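Local atomic coordinates of bacteriocin immunity protein (Pseudomonas aeruginosa, PDB entry 4UHP), a protein that probably protects the producing cell from its own bacteriocin by binding the DNase domain of pyocin AP41, with which it forms a very tight complex. Residues Glu14-Ile19 / Gly70-Val75; Thr49-Lys54 / Lys76-Ala81. All coordinates share one frame; numbering follows the deposited sequence.

Contact 1. Residues Glu14-Ile19 / Gly70-Val75; sequences EFLEII and GIVKEV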
loop_
_atom_site.group_PDB
_atom_site.type_symbol
_atom_site.label_atom_id
_atom_site.label_comp_id
_atom_site.label_asym_id
_atom_site.label_seq_id
_atom_site.Cartn_x
_atom_site.Cartn_y
_atom_site.Cartn_z
ATOM N N GLU D 14 22.622 9.728 0.384
ATOM C CA GLU D 14 22.146 9.077 1.604
ATOM C C GLU D 14 20.630 8.938 1.620
ATOM O O GLU D 14 20.092 7.940 2.100
ATOM C CB GLU D 14 22.600 9.850 2.841
ATOM C CG GLU D 14 24.063 9.676 3.190
ATOM C CD GLU D 14 24.492 10.587 4.321
ATOM O OE1 GLU D 14 23.736 11.530 4.643
ATOM O OE2 GLU D 14 25.584 10.361 4.885
ATOM N N PHE D 15 19.946 9.952 1.104
ATOM C CA PHE D 15 18.491 9.949 1.067
ATOM C C PHE D 15 17.993 8.979 0.001
ATOM O O PHE D 15 16.993 8.286 0.197
ATOM C CB PHE D 15 17.962 11.358 0.805
ATOM C CG PHE D 15 16.484 11.502 1.017
ATOM C CD1 PHE D 15 15.956 11.543 2.296
ATOM C CD2 PHE D 15 15.622 11.613 -0.062
ATOM C CE1 PHE D 15 14.596 11.684 2.497
ATOM C CE2 PHE D 15 14.262 11.753 0.130
ATOM C CZ PHE D 15 13.748 11.790 1.412
ATOM N N LEU D 16 18.708 8.931 -1.120
ATOM C CA LEU D 16 18.419 7.982 -2.190
ATOM C C LEU D 16 18.484 6.550 -1.668
ATOM O O LEU D 16 17.712 5.689 -2.087
ATOM C CB LEU D 16 19.402 8.167 -3.348
ATOM C CG LEU D 16 19.259 7.212 -4.535
ATOM C CD1 LEU D 16 17.924 7.421 -5.236
ATOM C CD2 LEU D 16 20.415 7.384 -5.509
ATOM N N GLU D 17 19.411 6.315 -0.745
ATOM C CA GLU D 17 19.583 5.015 -0.105
ATOM C C GLU D 17 18.305 4.551 0.589
ATOM O O GLU D 17 17.942 3.374 0.521
ATOM C CB GLU D 17 20.740 5.081 0.895
ATOM C CG GLU D 17 20.937 3.831 1.728
ATOM C CD GLU D 17 22.245 3.843 2.494
ATOM O OE1 GLU D 17 22.920 4.895 2.502
ATOM O OE2 GLU D 17 22.602 2.799 3.079
ATOM N N ILE D 18 17.625 5.481 1.251
ATOM C CA ILE D 18 16.363 5.186 1.920
ATOM C C ILE D 18 15.252 4.919 0.909
ATOM O O ILE D 18 14.460 3.987 1.073
ATOM C CB ILE D 18 15.932 6.341 2.848
ATOM C CG1 ILE D 18 16.955 6.543 3.966
ATOM C CG2 ILE D 18 14.556 6.080 3.434
ATOM C CD1 ILE D 18 16.584 7.648 4.925
ATOM N N ILE D 19 15.200 5.741 -0.136
ATOM C CA ILE D 19 14.155 5.625 -1.147
ATOM C C ILE D 19 14.232 4.289 -1.889
ATOM O O ILE D 19 13.206 3.692 -2.221
ATOM C CB ILE D 19 14.229 6.780 -2.161
ATOM C CG1 ILE D 19 14.173 8.125 -1.434
ATOM C CG2 ILE D 19 13.093 6.685 -3.161
ATOM C CD1 ILE D 19 12.951 8.279 -0.548
ATOM N N GLY D 70 13.878 9.559 -9.534
ATOM C CA GLY D 70 12.783 10.471 -9.811
ATOM C C GLY D 70 12.132 11.000 -8.546
ATOM O O GLY D 70 11.783 12.179 -8.464
ATOM N N ILE D 71 11.963 10.122 -7.561
ATOM C CA ILE D 71 11.407 10.501 -6.266
ATOM C C ILE D 71 12.283 11.551 -5.582
ATOM O O ILE D 71 11.787 12.566 -5.088
ATOM C CB ILE D 71 11.260 9.280 -5.343
ATOM C CG1 ILE D 71 10.275 8.279 -5.951
ATOM C CG2 ILE D 71 10.805 9.712 -3.959
ATOM C CD1 ILE D 71 10.160 6.982 -5.189
ATOM N N VAL D 72 13.586 11.300 -5.557
ATOM C CA VAL D 72 14.533 12.245 -4.979
ATOM C C VAL D 72 14.482 13.579 -5.720
ATOM O O VAL D 72 14.483 14.644 -5.099
ATOM C CB VAL D 72 15.972 11.690 -5.005
ATOM C CG1 VAL D 72 16.975 12.768 -4.618
ATOM C CG2 VAL D 72 16.092 10.490 -4.078
ATOM N N LYS D 73 14.414 13.515 -7.047
ATOM C CA LYS D 73 14.377 14.722 -7.868
ATOM C C LYS D 73 13.091 15.524 -7.642
ATOM O O LYS D 73 13.117 16.754 -7.620
ATOM C CB LYS D 73 14.535 14.362 -9.346
ATOM C CG LYS D 73 14.567 15.563 -10.273
ATOM C CD LYS D 73 14.814 15.129 -11.703
ATOM C CE LYS D 73 14.630 16.270 -12.691
ATOM N NZ LYS D 73 15.599 17.377 -12.464
ATOM N N GLU D 74 11.972 14.829 -7.462
ATOM C CA GLU D 74 10.715 15.502 -7.153
ATOM C C GLU D 74 10.802 16.215 -5.808
ATOM O O GLU D 74 10.343 17.350 -5.670
ATOM C CB GLU D 74 9.546 14.514 -7.150
ATOM C CG GLU D 74 8.253 15.079 -6.564
ATOM C CD GLU D 74 7.769 16.335 -7.275
ATOM O OE1 GLU D 74 8.019 16.470 -8.493
ATOM O OE2 GLU D 74 7.132 17.184 -6.612
ATOM N N VAL D 75 11.401 15.550 -4.823
ATOM C CA VAL D 75 11.596 16.154 -3.511
ATOM C C VAL D 75 12.493 17.387 -3.622
ATOM O O VAL D 75 12.145 18.465 -3.133
ATOM C CB VAL D 75 12.209 15.153 -2.506
ATOM C CG1 VAL D 75 12.710 15.874 -1.261
ATOM C CG2 VAL D 75 11.187 14.082 -2.128
#
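Val72 puts one methyl, CG2, into the angle formed by Phe15, Leu16 and Ile19, and the meeting of helices 12-19 and 68-81 is built round that group. CG1 of Val72 lies anti to the backbone N (chi1 171°), which leaves CG2 beside the N and turned to the other helix. Val72 CG2 lies 3.8 Å from Leu16 CD1, the two side chains crossing at nearly a right angle, and 4.0 Å from Ile19 CG1. Phe15 slides past Val72 in the opposite direction and offers the same methyl the edge of its ring, Phe15 CD2 lying 4.2 Å from Val72 CG2. Beta-branched valine suits this place because its short methyl can sit close to a neighbouring helix.

Next to Val72, Ile71 meets Ile19 at a slant. Ile19 CG2 packs against the tip of the other isoleucine, 3.6 Å from Ile71 CD1. Val75 CG2 reaches Phe15 CE2 more loosely, at 4.5 Å. The helix segments run at 126° to one another with axes 9.9 Å apart, a separation filled by these branched and aromatic groups.

The rest of the core closes round them: Phe45 of helix 31-49 touches Ile19 and Val75, while Tyr10 meets the Phe15 ring edge-to-face and Phe87 meets it at about 45°. No hydrogen bond joins the two segments, and every side chain in the contact is a hydrocarbon. The pairing therefore depends on shape and on the exclusion of water, as expected for the interior of a small helical immunity protein.

Contact 2. Residues Thr49-Lys54 / Lys76-Ala81; sequences TSHPRK and KEWRAA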
loop_
_atom_site.group_PDB
_atom_site.type_symbol
_atom_site.label_atom_id
_atom_site.label_comp_id
_atom_site.label_asym_id
_atom_site.label_seq_id
_atom_site.Cartn_x
_atom_site.Cartn_y
_atom_site.Cartn_z
ATOM N N THR D 49 10.529 15.686 4.329
ATOM C CA THR D 49 10.376 16.361 3.041
ATOM C C THR D 49 9.307 17.444 3.099
ATOM O O THR D 49 9.375 18.433 2.366
ATOM C CB THR D 49 10.005 15.379 1.909
ATOM O OG1 THR D 49 8.691 14.851 2.139
ATOM C CG2 THR D 49 11.019 14.241 1.820
ATOM N N SER D 50 8.315 17.237 3.966
ATOM C CA SER D 50 7.152 18.118 4.078
ATOM C C SER D 50 6.385 18.248 2.759
ATOM O O SER D 50 5.653 19.216 2.556
ATOM C CB SER D 50 7.568 19.509 4.577
ATOM O OG SER D 50 7.970 19.475 5.937
ATOM N N HIS D 51 6.542 17.269 1.871
ATOM C CA HIS D 51 5.872 17.293 0.574
ATOM C C HIS D 51 4.360 17.148 0.752
ATOM O O HIS D 51 3.907 16.325 1.548
ATOM C CB HIS D 51 6.417 16.180 -0.331
ATOM C CG HIS D 51 6.226 16.438 -1.795
ATOM N ND1 HIS D 51 5.023 16.243 -2.437
ATOM C CD2 HIS D 51 7.090 16.875 -2.741
ATOM C CE1 HIS D 51 5.152 16.551 -3.715
ATOM N NE2 HIS D 51 6.398 16.936 -3.927
ATOM N N PRO D 52 3.576 17.954 0.017
ATOM C CA PRO D 52 2.110 17.965 0.121
ATOM C C PRO D 52 1.471 16.629 -0.250
ATOM O O PRO D 52 0.446 16.258 0.324
ATOM C CB PRO D 52 1.692 19.049 -0.879
ATOM C CG PRO D 52 2.908 19.882 -1.081
ATOM C CD PRO D 52 4.062 18.945 -0.957
ATOM N N ARG D 53 2.071 15.919 -1.200
ATOM C CA ARG D 53 1.535 14.634 -1.642
ATOM C C ARG D 53 1.979 13.487 -0.731
ATOM O O ARG D 53 1.588 12.342 -0.943
ATOM C CB ARG D 53 1.952 14.346 -3.090
ATOM C CG ARG D 53 1.471 15.386 -4.095
ATOM C CD ARG D 53 1.625 14.900 -5.533
ATOM N NE ARG D 53 0.772 13.747 -5.811
ATOM C CZ ARG D 53 1.222 12.532 -6.113
ATOM N NH1 ARG D 53 2.527 12.308 -6.197
ATOM N NH2 ARG D 53 0.368 11.543 -6.342
ATOM N N LYS D 54 2.793 13.806 0.274
ATOM C CA LYS D 54 3.261 12.829 1.261
ATOM C C LYS D 54 3.857 11.579 0.602
ATOM O O LYS D 54 4.729 11.682 -0.259
ATOM C CB LYS D 54 2.118 12.433 2.204
ATOM C CG LYS D 54 1.553 13.590 3.023
ATOM C CD LYS D 54 0.527 13.100 4.038
ATOM C CE LYS D 54 -0.629 12.379 3.351
ATOM N NZ LYS D 54 -1.599 11.788 4.319
ATOM N N LYS D 76 13.634 17.223 -4.281
ATOM C CA LYS D 76 14.593 18.310 -4.453
ATOM C C LYS D 76 13.952 19.513 -5.142
ATOM O O LYS D 76 14.071 20.646 -4.667
ATOM C CB LYS D 76 15.808 17.821 -5.248
ATOM C CG LYS D 76 16.914 18.846 -5.402
ATOM C CD LYS D 76 18.195 18.203 -5.910
ATOM C CE LYS D 76 17.993 17.567 -7.273
ATOM N NZ LYS D 76 19.248 16.942 -7.776
ATOM N N GLU D 77 13.253 19.258 -6.245
ATOM C CA GLU D 77 12.600 20.314 -7.012
ATOM C C GLU D 77 11.504 21.028 -6.225
ATOM O O GLU D 77 11.405 22.253 -6.268
ATOM C CB GLU D 77 12.014 19.750 -8.311
ATOM C CG GLU D 77 13.057 19.462 -9.386
ATOM C CD GLU D 77 12.445 18.960 -10.685
ATOM O OE1 GLU D 77 11.246 18.603 -10.691
ATOM O OE2 GLU D 77 13.164 18.934 -11.708
ATOM N N TRP D 78 10.677 20.272 -5.509
ATOM C CA TRP D 78 9.582 20.886 -4.774
ATOM C C TRP D 78 10.097 21.758 -3.633
ATOM O O TRP D 78 9.589 22.853 -3.404
ATOM C CB TRP D 78 8.615 19.836 -4.219
ATOM C CG TRP D 78 7.554 20.481 -3.388
ATOM C CD1 TRP D 78 6.400 21.050 -3.836
ATOM C CD2 TRP D 78 7.569 20.665 -1.968
ATOM N NE1 TRP D 78 5.687 21.563 -2.782
ATOM C CE2 TRP D 78 6.386 21.344 -1.624
ATOM C CE3 TRP D 78 8.466 20.316 -0.954
ATOM C CZ2 TRP D 78 6.076 21.681 -0.308
ATOM C CZ3 TRP D 78 8.156 20.649 0.351
ATOM C CH2 TRP D 78 6.972 21.326 0.662
ATOM N N ARG D 79 11.105 21.273 -2.919
ATOM C CA ARG D 79 11.641 22.021 -1.792
ATOM C C ARG D 79 12.361 23.283 -2.253
ATOM O O ARG D 79 12.306 24.311 -1.582
ATOM C CB ARG D 79 12.570 21.141 -0.959
ATOM C CG ARG D 79 11.826 20.056 -0.198
ATOM C CD ARG D 79 12.716 19.352 0.792
ATOM N NE ARG D 79 13.290 20.268 1.772
ATOM C CZ ARG D 79 12.760 20.518 2.965
ATOM N NH1 ARG D 79 11.634 19.923 3.341
ATOM N NH2 ARG D 79 13.363 21.365 3.787
ATOM N N ALA D 80 13.024 23.207 -3.404
ATOM C CA ALA D 80 13.666 24.385 -3.978
ATOM C C ALA D 80 12.616 25.416 -4.378
ATOM O O ALA D 80 12.814 26.619 -4.201
ATOM C CB ALA D 80 14.524 24.001 -5.177
ATOM N N ALA D 81 11.494 24.939 -4.907
ATOM C CA ALA D 81 10.428 25.822 -5.370
ATOM C C ALA D 81 9.706 26.495 -4.207
ATOM O O ALA D 81 9.011 27.491 -4.394
ATOM C CB ALA D 81 9.437 25.051 -6.227
HETATM O O HOH W 1 10.589 21.001 6.112
#
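An ST turn at the end of helix 31-49, followed by a type I turn from His51 to Lys54, forms the loop that lies against Trp78 and Arg79 of helix 68-81. In the first turn, His51 N donates to Thr49 OG1, which also hydrogen-bonds to Phe45 O; Ser50, with positive phi, takes the chain out of the helix. One face of the Trp78 indole receives the loop. Pro52 CD rests over it, offset toward the rim and 3.4 Å from Trp78 CE2, while His51 CA sits almost squarely above the six-membered ring in a CH-pi contact, 4.1 Å from its centroid. A compact, rigid pyrrolidine, presenting CD and CG methylene hydrogens, suits the pi cloud. Two carbonyl oxygens also come close, Thr49 O to Trp78 CZ3 and Ser50 O to Trp78 CH2 (3.1 Å).

The imidazole of His51 is tilted 47° to the five-membered ring of Trp78, with His51 CD2 3.6 Å from Trp78 CB. Its rotation is fixed from two sides: Arg53 N donates to His51 ND1 near the ring plane (3.2 Å), and NE2 pairs with Glu74.

Arg79 approaches Thr49 with the edge of its guanidinium. Its chain bends at chi3 (59°) and brings Arg79 NH1 to Thr49 O, 2.9 Å away, in a weak bond with an angle of 141°. NH1 also donates to a water that bonds to Ser50 OG, and NE donates to Pro85 O. A long side chain with several N-H groups can thus serve two separate parts of the backbone.

Beyond this packing, Lys54 NZ hydrogen-bonds to a polar side chain of the partner protein. Packing on Trp78, with one weak bond and a water bridge from Arg79 NH1, holds the loop, consistent with a fixed path for the chain leading to that interface.

Helix 68-81 serves both contacts, its first part in contact 1 and its last turns in contact 2, with the two centres 11 Å apart. The segments follow one another along the chain as 14-19, 49-54, 70-75, 76-81, so the two connections cross and tie the beginning and middle of the chain to one late helix. The contacts also touch, through the probable hydrogen bond of Glu74 with His51 and through Thr49 CG2, which packs on Phe15 and Val75. A buried, wholly apolar helix pairing thus passes into a partly buried, mixed junction, joining the hydrophobic core of this four-helix immunity protein to a loop whose Arg53 and Lys54 reach the partner protein.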